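Local coordinates for protein UDP-N-acetylglucosamine 4-epimerase (Bacillus cereus, PDB 3M2P) that probably catalyses the interconversion of UDP-N-acetylglucosamine and its 4-epimer, as a member of the NAD(P)-dependent epimerase/dehydratase family, and binds UDP, at residues Leu163-Asn167 / Ile289-Met293; Ile239-Phe243 / Val286-His290. One frame throughout, in Å; residues are numbered along the deposited sequence.

Interaction 1 (Leu163-Asn167 / Ile289-Met293); sequences LYGFN and IHLLM
The ring of Phe166 packs against helix 282-293, where it meets Ile289, Leu292 and Met293. Its chi1 of 150°, well short of fully anti, carries the ring past Ile289 to the chain beyond. Leu292 comes in across it at about a right angle, with its CG 4.1 Å from the centroid of the Phe166 ring and 13° off the ring normal: a CH-pi contact over one face. CB of Asn167, the next residue in the chain, lies over the opposite face, so the phenyl is sandwiched between two aliphatic groups. Selenomethionine Met293 takes the rim instead, its CG lying in the ring plane 4.0 Å from Phe166 CE1, and its chain bends only further out, at the torsion about the CG-SE bond. The backbone O of Leu292 also lies near Phe166 CE1.

Ile289 uses both branches. Its CG2 packs on Phe166 CB at 3.7 Å, while the other branch, extended through CG1, reaches the end of strand 154-164. There Ile289 CD1 lies 3.4 Å from Gly165 O and, in the plane of the Tyr164 ring, 3.9 Å from Tyr164 CD2. A chi1 of 65° presents the CD2-CE2 edge of Tyr164 to this methyl. Phe282, Phe199 and Ile174 also pack on the tyrosine, and Phe178 and Tyr201 on Ile289. Gly165 adjoins Phe13, one of the residues that bind UDP, so the contact joins the chain leaving the Rossmann-type sheet beside the nucleotide site to the C-terminal helix. The backbone N of Phe166 is held from outside by the hydroxyl of Tyr17. Across the contact itself the packing is mainly apolar, with two carbonyl oxygens set against carbon, and shape and dispersion rather than hydrogen bonding fix the partners.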
loop_
_atom_site.group_PDB
_atom_site.type_symbol
_atom_site.label_atom_id
_atom_site.label_comp_id
_atom_site.label_asym_id
_atom_site.label_seq_id
_atom_site.Cartn_x
_atom_site.Cartn_y
_atom_site.Cartn_z
ATOM N N LEU A 163 -15.176 -5.135 -10.931
ATOM C CA LEU A 163 -16.284 -6.066 -10.827
ATOM C C LEU A 163 -17.594 -5.454 -11.334
ATOM O O LEU A 163 -17.898 -4.291 -11.054
ATOM C CB LEU A 163 -16.446 -6.590 -9.387
ATOM C CG LEU A 163 -15.243 -7.270 -8.718
ATOM C CD1 LEU A 163 -14.114 -6.257 -8.596
ATOM C CD2 LEU A 163 -15.567 -7.840 -7.329
ATOM N N TYR A 164 -18.356 -6.244 -12.087
ATOM C CA TYR A 164 -19.735 -5.896 -12.394
ATOM C C TYR A 164 -20.617 -7.116 -12.200
ATOM O O TYR A 164 -20.142 -8.249 -12.289
ATOM C CB TYR A 164 -19.873 -5.361 -13.817
ATOM C CG TYR A 164 -19.549 -6.365 -14.888
ATOM C CD1 TYR A 164 -18.265 -6.467 -15.401
ATOM C CD2 TYR A 164 -20.525 -7.206 -15.391
ATOM C CE1 TYR A 164 -17.964 -7.383 -16.374
ATOM C CE2 TYR A 164 -20.230 -8.132 -16.371
ATOM C CZ TYR A 164 -18.952 -8.213 -16.859
ATOM O OH TYR A 164 -18.651 -9.122 -17.846
ATOM N N GLY A 165 -21.897 -6.887 -11.928
ATOM C CA GLY A 165 -22.826 -7.986 -11.716
ATOM C C GLY A 165 -24.299 -7.655 -11.902
ATOM O O GLY A 165 -24.662 -6.684 -12.567
ATOM N N PHE A 166 -25.158 -8.468 -11.301
ATOM C CA PHE A 166 -26.593 -8.294 -11.447
ATOM C C PHE A 166 -27.234 -7.745 -10.177
ATOM O O PHE A 166 -27.286 -8.425 -9.152
ATOM C CB PHE A 166 -27.247 -9.614 -11.862
ATOM C CG PHE A 166 -28.653 -9.780 -11.367
ATOM C CD1 PHE A 166 -29.692 -9.067 -11.938
ATOM C CD2 PHE A 166 -28.937 -10.660 -10.336
ATOM C CE1 PHE A 166 -30.991 -9.223 -11.478
ATOM C CE2 PHE A 166 -30.235 -10.824 -9.877
ATOM C CZ PHE A 166 -31.260 -10.106 -10.444
ATOM N N ASN A 167 -27.697 -6.502 -10.261
ATOM C CA ASN A 167 -28.427 -5.858 -9.181
ATOM C C ASN A 167 -27.516 -5.220 -8.119
ATOM O O ASN A 167 -27.264 -5.820 -7.086
ATOM C CB ASN A 167 -29.417 -6.847 -8.558
ATOM C CG ASN A 167 -30.436 -6.173 -7.658
ATOM O OD1 ASN A 167 -30.573 -6.531 -6.484
ATOM N ND2 ASN A 167 -31.155 -5.188 -8.201
ATOM N N ILE A 289 -27.167 -11.153 -17.310
ATOM C CA ILE A 289 -27.632 -10.182 -16.332
ATOM C C ILE A 289 -28.972 -9.628 -16.782
ATOM O O ILE A 289 -29.907 -9.546 -15.994
ATOM C CB ILE A 289 -26.613 -9.043 -16.130
ATOM C CG1 ILE A 289 -25.288 -9.618 -15.614
ATOM C CG2 ILE A 289 -27.168 -7.972 -15.182
ATOM C CD1 ILE A 289 -24.210 -8.588 -15.406
ATOM N N HIS A 290 -29.068 -9.267 -18.056
ATOM C CA HIS A 290 -30.335 -8.828 -18.611
ATOM C C HIS A 290 -31.420 -9.870 -18.348
ATOM O O HIS A 290 -32.438 -9.578 -17.715
ATOM C CB HIS A 290 -30.198 -8.562 -20.109
ATOM C CG HIS A 290 -31.510 -8.417 -20.819
ATOM N ND1 HIS A 290 -32.393 -7.391 -20.553
ATOM C CD2 HIS A 290 -32.087 -9.168 -21.786
ATOM C CE1 HIS A 290 -33.459 -7.519 -21.322
ATOM N NE2 HIS A 290 -33.298 -8.588 -22.080
ATOM N N LEU A 291 -31.177 -11.090 -18.825
ATOM C CA LEU A 291 -32.131 -12.199 -18.730
ATOM C C LEU A 291 -32.433 -12.584 -17.285
ATOM O O LEU A 291 -33.016 -13.633 -17.016
ATOM C CB LEU A 291 -31.600 -13.418 -19.500
ATOM C CG LEU A 291 -32.501 -14.639 -19.722
ATOM C CD1 LEU A 291 -32.361 -15.709 -18.618
ATOM C CD2 LEU A 291 -33.946 -14.193 -19.899
ATOM N N LEU A 292 -32.041 -11.728 -16.352
ATOM C CA LEU A 292 -32.300 -11.990 -14.950
ATOM C C LEU A 292 -32.849 -10.742 -14.263
ATOM O O LEU A 292 -33.348 -10.810 -13.138
ATOM C CB LEU A 292 -31.028 -12.495 -14.268
ATOM C CG LEU A 292 -31.157 -13.268 -12.953
ATOM C CD1 LEU A 292 -32.602 -13.687 -12.669
ATOM C CD2 LEU A 292 -30.218 -14.473 -12.989
HETATM N N MSE A 293 -32.773 -9.605 -14.950
HETATM C CA MSE A 293 -33.279 -8.361 -14.385
HETATM C C MSE A 293 -34.796 -8.321 -14.414
HETATM O O MSE A 293 -35.423 -7.446 -13.816
HETATM C CB MSE A 293 -32.675 -7.146 -15.083
HETATM C CG MSE A 293 -31.648 -6.429 -14.215
HETATM SE SE MSE A 293 -30.605 -5.087 -15.154
HETATM C CE MSE A 293 -29.873 -6.268 -16.496
#

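Interaction 2 (Ile239-Phe243 / Val286-His290)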
loop_
_atom_site.group_PDB
_atom_site.type_symbol
_atom_site.label_atom_id
_atom_site.label_comp_id
_atom_site.label_asym_id
_atom_site.label_seq_id
_atom_site.Cartn_x
_atom_site.Cartn_y
_atom_site.Cartn_z
ATOM N N ILE A 239 -24.189 -3.205 -23.758
ATOM C CA ILE A 239 -25.379 -3.199 -22.915
ATOM C C ILE A 239 -26.616 -2.868 -23.749
ATOM O O ILE A 239 -27.635 -3.563 -23.658
ATOM C CB ILE A 239 -25.247 -2.235 -21.721
ATOM C CG1 ILE A 239 -24.293 -2.837 -20.685
ATOM C CG2 ILE A 239 -26.610 -1.974 -21.104
ATOM C CD1 ILE A 239 -23.717 -1.842 -19.692
ATOM N N ASN A 240 -26.508 -1.821 -24.569
ATOM C CA ASN A 240 -27.564 -1.429 -25.504
ATOM C C ASN A 240 -28.138 -2.576 -26.341
ATOM O O ASN A 240 -29.348 -2.790 -26.344
ATOM C CB ASN A 240 -27.077 -0.319 -26.430
ATOM C CG ASN A 240 -27.355 1.060 -25.882
ATOM O OD1 ASN A 240 -26.854 2.057 -26.404
ATOM N ND2 ASN A 240 -28.162 1.128 -24.829
ATOM N N ASN A 241 -27.278 -3.300 -27.057
ATOM C CA ASN A 241 -27.729 -4.445 -27.858
ATOM C C ASN A 241 -28.481 -5.474 -27.016
ATOM O O ASN A 241 -29.666 -5.722 -27.235
ATOM C CB ASN A 241 -26.567 -5.115 -28.600
ATOM C CG ASN A 241 -25.776 -4.136 -29.460
ATOM O OD1 ASN A 241 -25.995 -2.920 -29.405
ATOM N ND2 ASN A 241 -24.844 -4.664 -30.257
ATOM N N ALA A 242 -27.788 -6.054 -26.043
ATOM C CA ALA A 242 -28.383 -7.031 -25.145
ATOM C C ALA A 242 -29.756 -6.616 -24.584
ATOM O O ALA A 242 -30.607 -7.472 -24.329
ATOM C CB ALA A 242 -27.414 -7.354 -24.015
ATOM N N PHE A 243 -29.975 -5.313 -24.402
ATOM C CA PHE A 243 -31.206 -4.826 -23.765
ATOM C C PHE A 243 -32.240 -4.222 -24.720
ATOM O O PHE A 243 -33.061 -3.395 -24.300
ATOM C CB PHE A 243 -30.880 -3.781 -22.701
ATOM C CG PHE A 243 -30.211 -4.338 -21.488
ATOM C CD1 PHE A 243 -28.993 -4.986 -21.589
ATOM C CD2 PHE A 243 -30.785 -4.188 -20.240
ATOM C CE1 PHE A 243 -28.370 -5.491 -20.476
ATOM C CE2 PHE A 243 -30.162 -4.685 -19.125
ATOM C CZ PHE A 243 -28.953 -5.341 -19.246
ATOM N N VAL A 286 -23.526 -9.890 -19.763
ATOM C CA VAL A 286 -24.619 -8.938 -19.744
ATOM C C VAL A 286 -25.879 -9.537 -20.376
ATOM O O VAL A 286 -26.996 -9.239 -19.941
ATOM C CB VAL A 286 -24.200 -7.631 -20.436
ATOM C CG1 VAL A 286 -25.333 -6.638 -20.416
ATOM C CG2 VAL A 286 -22.972 -7.055 -19.743
ATOM N N GLU A 287 -25.693 -10.383 -21.392
ATOM C CA GLU A 287 -26.800 -11.154 -21.967
ATOM C C GLU A 287 -27.557 -11.849 -20.837
ATOM O O GLU A 287 -28.782 -11.939 -20.860
ATOM C CB GLU A 287 -26.297 -12.213 -22.969
ATOM C CG GLU A 287 -26.129 -11.759 -24.438
ATOM C CD GLU A 287 -25.648 -12.898 -25.380
ATOM O OE1 GLU A 287 -25.990 -14.087 -25.143
ATOM O OE2 GLU A 287 -24.927 -12.601 -26.368
ATOM N N GLU A 288 -26.805 -12.326 -19.848
ATOM C CA GLU A 288 -27.338 -13.105 -18.734
ATOM C C GLU A 288 -27.907 -12.205 -17.643
ATOM O O GLU A 288 -28.983 -12.463 -17.105
ATOM C CB GLU A 288 -26.234 -14.007 -18.157
ATOM C CG GLU A 288 -26.649 -14.852 -16.954
ATOM C CD GLU A 288 -25.565 -15.829 -16.514
ATOM O OE1 GLU A 288 -25.297 -16.811 -17.244
ATOM O OE2 GLU A 288 -24.987 -15.622 -15.421
ATOM N N ILE A 289 -27.167 -11.153 -17.310
ATOM C CA ILE A 289 -27.632 -10.182 -16.332
ATOM C C ILE A 289 -28.972 -9.628 -16.782
ATOM O O ILE A 289 -29.907 -9.546 -15.994
ATOM C CB ILE A 289 -26.613 -9.043 -16.130
ATOM C CG1 ILE A 289 -25.288 -9.618 -15.614
ATOM C CG2 ILE A 289 -27.168 -7.972 -15.182
ATOM C CD1 ILE A 289 -24.210 -8.588 -15.406
ATOM N N HIS A 290 -29.068 -9.267 -18.056
ATOM C CA HIS A 290 -30.335 -8.828 -18.611
ATOM C C HIS A 290 -31.420 -9.870 -18.348
ATOM O O HIS A 290 -32.438 -9.578 -17.715
ATOM C CB HIS A 290 -30.198 -8.562 -20.109
ATOM C CG HIS A 290 -31.510 -8.417 -20.819
ATOM N ND1 HIS A 290 -32.393 -7.391 -20.553
ATOM C CD2 HIS A 290 -32.087 -9.168 -21.786
ATOM C CE1 HIS A 290 -33.459 -7.519 -21.322
ATOM N NE2 HIS A 290 -33.298 -8.588 -22.080
#
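Val286 CG1 is the bump that helix 282-293 pushes into a hollow at the C-terminal end of helix 232-242. The hollow is walled by Ile239 and Phe243. Standing anti to the backbone N (chi1 -180°), this methyl of Val286 lies 3.9 Å from Ile239 CG1 and 4.2 Å from Ala242 CB, and it meets the edge of the Phe243 ring close to the ring plane. The methyl of Ala242 is the floor of the hollow and projects little, and here the backbones come nearest, with Ala242 CA and Glu287 CA 5.4 Å apart.

One turn further along, His290 supplies a second bump. Its CB sits over one face of Phe243, 3.8 Å from the ring centroid, in a CH-pi contact displaced toward the rim. Ile239 CG2 covers the other face, so the phenyl is clamped between the helix that precedes it and helix 282-293. Phe243, the first residue to leave helical geometry after helix 232-242, fills the notch between Val286 and His290. Helices 232-242 and 282-293 both lie in the C-terminal part of a chain whose family belongs to the extended short-chain dehydrogenases. Phe178 of helix 173-182 reaches the same seam, touching both Ile239 and Val286, and Phe177 and Ala181 add to the packing on Ile239.

Beyond CB, the imidazole turns an edge to the Phe243 face, with His290 ND1 3.6 Å from Phe243 CD2. The rings of Phe243 and His290 form an inclined edge-to-face pair, their centroids 4.6 Å apart and their planes at 52°. The imidazole in turn offers a face to the helix end opposite, where Ala242 O lies over it near the rim, 3.4 Å from His290 CD2.

In the fold
Helix 282-293 serves both contacts; Ile289 packs in interaction 1 and the adjoining His290 in interaction 2, from different sides of the helix. Interaction 1 lies nearer the centre of the chain and ties the helix to the end of strand 154-164, beside the UDP site; interaction 2 lies further out and joins it to helix 232-242. Each is partly buried, with an exposed margin at Leu292 in one and Glu287 in the other. Both rely on aliphatic groups over a phenyl face, but interaction 2 adds an aromatic pair and a carbonyl oxygen over an imidazole. The two centres are about 8 Å apart, and Met293 packs against Phe243, making the contacts continuous.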